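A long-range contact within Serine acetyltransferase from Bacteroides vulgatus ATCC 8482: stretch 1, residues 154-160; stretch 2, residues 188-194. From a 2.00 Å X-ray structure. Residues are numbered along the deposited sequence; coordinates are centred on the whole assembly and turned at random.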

ATOM      1  N   TYR A 154       2.568   8.257 -24.994  1.00 23.64           N
ATOM      2  CA  TYR A 154       3.197   7.520 -26.090  1.00 24.33           C
ATOM      3  C   TYR A 154       4.281   6.611 -25.523  1.00 24.43           C
ATOM      4  O   TYR A 154       5.191   7.067 -24.830  1.00 23.05           O
ATOM      5  CB  TYR A 154       3.804   8.482 -27.103  1.00 27.33           C
ATOM      6  CG  TYR A 154       2.825   8.968 -28.134  1.00 29.20           C
ATOM      7  CD1 TYR A 154       1.507   9.258 -27.793  1.00 30.05           C
ATOM      8  CD2 TYR A 154       3.218   9.162 -29.453  1.00 31.20           C
ATOM      9  CE1 TYR A 154       0.602   9.727 -28.744  1.00 32.08           C
ATOM     10  CE2 TYR A 154       2.323   9.636 -30.413  1.00 32.17           C
ATOM     11  CZ  TYR A 154       1.017   9.917 -30.050  1.00 32.15           C
ATOM     12  OH  TYR A 154       0.128  10.388 -30.991  1.00 35.57           O
ATOM     13  N   PRO A 155       4.194   5.305 -25.809  1.00 23.84           N
ATOM     14  CA  PRO A 155       5.174   4.335 -25.315  1.00 23.33           C
ATOM     15  C   PRO A 155       6.592   4.553 -25.838  1.00 22.67           C
ATOM     16  O   PRO A 155       7.562   4.326 -25.120  1.00 22.14           O
ATOM     17  CB  PRO A 155       4.586   3.000 -25.761  1.00 26.00           C
ATOM     18  CG  PRO A 155       3.887   3.363 -27.054  1.00 26.34           C
ATOM     19  CD  PRO A 155       3.202   4.659 -26.688  1.00 25.80           C
ATOM     20  N   ALA A 156       6.706   4.999 -27.083  1.00 22.71           N
ATOM     21  CA  ALA A 156       8.007   5.234 -27.692  1.00 23.74           C
ATOM     22  C   ALA A 156       8.859   6.228 -26.909  1.00 22.07           C
ATOM     23  O   ALA A 156      10.045   5.994 -26.690  1.00 21.39           O
ATOM     24  CB  ALA A 156       7.832   5.713 -29.123  1.00 23.29           C
ATOM     25  N   ILE A 157       8.260   7.337 -26.485  1.00 23.21           N
ATOM     26  CA  ILE A 157       9.003   8.340 -25.734  1.00 23.47           C
ATOM     27  C   ILE A 157       9.542   7.758 -24.436  1.00 22.72           C
ATOM     28  O   ILE A 157      10.633   8.107 -24.003  1.00 21.54           O
ATOM     29  CB  ILE A 157       8.134   9.566 -25.401  1.00 25.56           C
ATOM     30  CG1 ILE A 157       7.673  10.229 -26.693  1.00 25.12           C
ATOM     31  CG2 ILE A 157       8.945  10.577 -24.584  1.00 24.93           C
ATOM     32  CD1 ILE A 157       8.806  10.784 -27.533  1.00 27.51           C
ATOM     33  N   ARG A 158       8.771   6.863 -23.829  1.00 20.73           N
ATOM     34  CA  ARG A 158       9.173   6.222 -22.588  1.00 18.48           C
ATOM     35  C   ARG A 158      10.371   5.314 -22.820  1.00 16.55           C
ATOM     36  O   ARG A 158      11.323   5.324 -22.041  1.00 15.16           O
ATOM     37  CB  ARG A 158       8.001   5.420 -22.007  1.00 19.63           C
ATOM     38  CG  ARG A 158       6.879   6.308 -21.513  1.00 25.95           C
ATOM     39  CD  ARG A 158       5.645   5.532 -21.085  1.00 30.36           C
ATOM     40  NE  ARG A 158       4.589   6.432 -20.621  1.00 34.95           N
ATOM     41  CZ  ARG A 158       3.397   6.030 -20.189  1.00 37.64           C
ATOM     42  NH1 ARG A 158       2.496   6.920 -19.784  1.00 37.32           N
ATOM     43  NH2 ARG A 158       3.103   4.736 -20.163  1.00 37.75           N
ATOM     44  N   ALA A 159      10.327   4.531 -23.897  1.00 15.64           N
ATOM     45  CA  ALA A 159      11.429   3.627 -24.221  1.00 15.41           C
ATOM     46  C   ALA A 159      12.681   4.426 -24.574  1.00 16.17           C
ATOM     47  O   ALA A 159      13.772   4.124 -24.097  1.00 17.38           O
ATOM     48  CB  ALA A 159      11.041   2.720 -25.388  1.00 15.53           C
ATOM     49  N   ILE A 160      12.519   5.447 -25.409  1.00 15.86           N
ATOM     50  CA  ILE A 160      13.648   6.277 -25.820  1.00 17.59           C
ATOM     51  C   ILE A 160      14.230   7.021 -24.615  1.00 18.62           C
ATOM     52  O   ILE A 160      15.447   7.173 -24.495  1.00 17.02           O
ATOM     53  CB  ILE A 160      13.218   7.277 -26.926  1.00 17.96           C
ATOM     54  CG1 ILE A 160      12.829   6.502 -28.183  1.00 17.40           C
ATOM     55  CG2 ILE A 160      14.357   8.248 -27.259  1.00 18.47           C
ATOM     56  CD1 ILE A 160      12.141   7.340 -29.231  1.00 17.29           C
TER
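Stretch 2 (188-194) ETGIDIH

Stretch 2 packs against one side of the stretch 1 helix through a small, apolar van der Waals contact, with no hydrogen bond passing between the two. Its backbone changes character as it goes: Glu188 and Thr189 close a helix that began earlier in the chain, Gly190 breaks it, and Asp192 and Ile193 run on as a strand. The two segments advance in the same general sense, Thr189 lying nearest Pro155 (CA to CA, 5.6 Å) and Ile191 nearest Ala159 (CA to CA, 6.4 Å).

Thr189 fills the first part of the contact. With chi1 in the p well, its methyl CG2 rests 3.5 Å from Pro155 O and 3.9 Å from Pro155 CB. That carbonyl already accepts the helical hydrogen bond from Ala159 N (N to O, 3.0 Å), so a methyl can lie beside it without displacing a partner. The hydroxyl OG1 sits 3.7 Å from Ala159 CB, a contact without a hydrogen bond, but it accepts one from the backbone of its own stretch, Ile191 N to Thr189 OG1 at 3.2 Å. Both branches of threonine thus meet the helix, CG2 at Pro155 and OG1 at Ala159 CB, and the hydroxyl also accepts the Ile191 N hydrogen bond across the turn.

Gly190 makes that turn with positive phi (82°), where a CB would be jammed against the preceding carbonyl oxygen; glycine suits the place for backbone reasons, since it touches nothing in stretch 1.

Beyond it, Ile191, extended in the mt rotamer, brings CD1 to 3.7 Å from Ala159 CB and 3.8 Å from Ala156 CA. The short alanine side chain at 159 lets the isoleucine come close to the helix. Along the strand, direction alternates: Asp192 points away, while Ile193 points toward the helix again, its CD1 4.2 Å from Ala159 O.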

ATOM      1  N   GLU A 188       7.632  -2.820 -20.412  1.00 23.21           N
ATOM      2  CA  GLU A 188       6.516  -1.884 -20.447  1.00 23.77           C
ATOM      3  C   GLU A 188       6.062  -1.414 -21.828  1.00 22.76           C
ATOM      4  O   GLU A 188       4.912  -0.990 -21.990  1.00 21.43           O
ATOM      5  CB  GLU A 188       6.831  -0.640 -19.602  1.00 29.71           C
ATOM      6  CG  GLU A 188       7.148  -0.911 -18.132  1.00 35.73           C
ATOM      7  CD  GLU A 188       7.225   0.368 -17.302  1.00 41.54           C
ATOM      8  OE1 GLU A 188       6.192   1.067 -17.192  1.00 43.71           O
ATOM      9  OE2 GLU A 188       8.313   0.677 -16.757  1.00 42.87           O
ATOM     10  N   THR A 189       6.936  -1.488 -22.829  1.00 19.64           N
ATOM     11  CA  THR A 189       6.574  -1.002 -24.165  1.00 18.68           C
ATOM     12  C   THR A 189       6.753  -1.968 -25.329  1.00 16.93           C
ATOM     13  O   THR A 189       6.245  -1.716 -26.420  1.00 17.41           O
ATOM     14  CB  THR A 189       7.387   0.257 -24.526  1.00 19.39           C
ATOM     15  OG1 THR A 189       8.767  -0.109 -24.684  1.00 16.90           O
ATOM     16  CG2 THR A 189       7.264   1.312 -23.428  1.00 19.45           C
ATOM     17  N   GLY A 190       7.483  -3.052 -25.109  1.00 16.49           N
ATOM     18  CA  GLY A 190       7.726  -4.005 -26.172  1.00 16.48           C
ATOM     19  C   GLY A 190       8.880  -3.547 -27.060  1.00 13.24           C
ATOM     20  O   GLY A 190       9.191  -4.194 -28.066  1.00 13.53           O
ATOM     21  N   ILE A 191       9.516  -2.441 -26.677  1.00 12.89           N
ATOM     22  CA  ILE A 191      10.646  -1.859 -27.407  1.00 14.02           C
ATOM     23  C   ILE A 191      11.949  -2.192 -26.676  1.00 14.63           C
ATOM     24  O   ILE A 191      12.150  -1.773 -25.536  1.00 15.54           O
ATOM     25  CB  ILE A 191      10.497  -0.314 -27.513  1.00 13.84           C
ATOM     26  CG1 ILE A 191       9.168   0.035 -28.166  1.00 15.04           C
ATOM     27  CG2 ILE A 191      11.637   0.268 -28.352  1.00 12.23           C
ATOM     28  CD1 ILE A 191       8.804   1.500 -28.108  1.00 15.85           C
ATOM     29  N   ASP A 192      12.825  -2.939 -27.347  1.00 15.77           N
ATOM     30  CA  ASP A 192      14.097  -3.377 -26.773  1.00 16.47           C
ATOM     31  C   ASP A 192      15.312  -2.701 -27.412  1.00 16.67           C
ATOM     32  O   ASP A 192      15.708  -3.028 -28.535  1.00 17.34           O
ATOM     33  CB  ASP A 192      14.199  -4.908 -26.897  1.00 19.39           C
ATOM     34  CG  ASP A 192      15.424  -5.491 -26.198  1.00 24.21           C
ATOM     35  OD1 ASP A 192      15.821  -4.976 -25.133  1.00 27.74           O
ATOM     36  OD2 ASP A 192      15.982  -6.490 -26.709  1.00 29.29           O
ATOM     37  N   ILE A 193      15.890  -1.750 -26.684  1.00 14.90           N
ATOM     38  CA  ILE A 193      17.060  -0.999 -27.142  1.00 14.46           C
ATOM     39  C   ILE A 193      18.227  -1.285 -26.197  1.00 15.83           C
ATOM     40  O   ILE A 193      18.131  -1.003 -25.005  1.00 14.53           O
ATOM     41  CB  ILE A 193      16.797   0.532 -27.104  1.00 15.12           C
ATOM     42  CG1 ILE A 193      15.490   0.868 -27.824  1.00 12.22           C
ATOM     43  CG2 ILE A 193      17.967   1.279 -27.761  1.00 14.50           C
ATOM     44  CD1 ILE A 193      15.025   2.303 -27.614  1.00 13.70           C
ATOM     45  N   HIS A 194      19.322  -1.838 -26.719  1.00 15.00           N
ATOM     46  CA  HIS A 194      20.487  -2.127 -25.877  1.00 15.92           C
ATOM     47  C   HIS A 194      21.114  -0.798 -25.489  1.00 15.79           C
ATOM     48  O   HIS A 194      21.285   0.080 -26.326  1.00 14.63           O
ATOM     49  CB  HIS A 194      21.527  -2.971 -26.619  1.00 15.67           C
ATOM     50  CG  HIS A 194      22.675  -3.407 -25.755  1.00 21.00           C
ATOM     51  ND1 HIS A 194      22.699  -4.623 -25.103  1.00 23.84           N
ATOM     52  CD2 HIS A 194      23.825  -2.776 -25.413  1.00 20.16           C
ATOM     53  CE1 HIS A 194      23.813  -4.722 -24.397  1.00 24.63           C
ATOM     54  NE2 HIS A 194      24.513  -3.614 -24.568  1.00 22.14           N
TER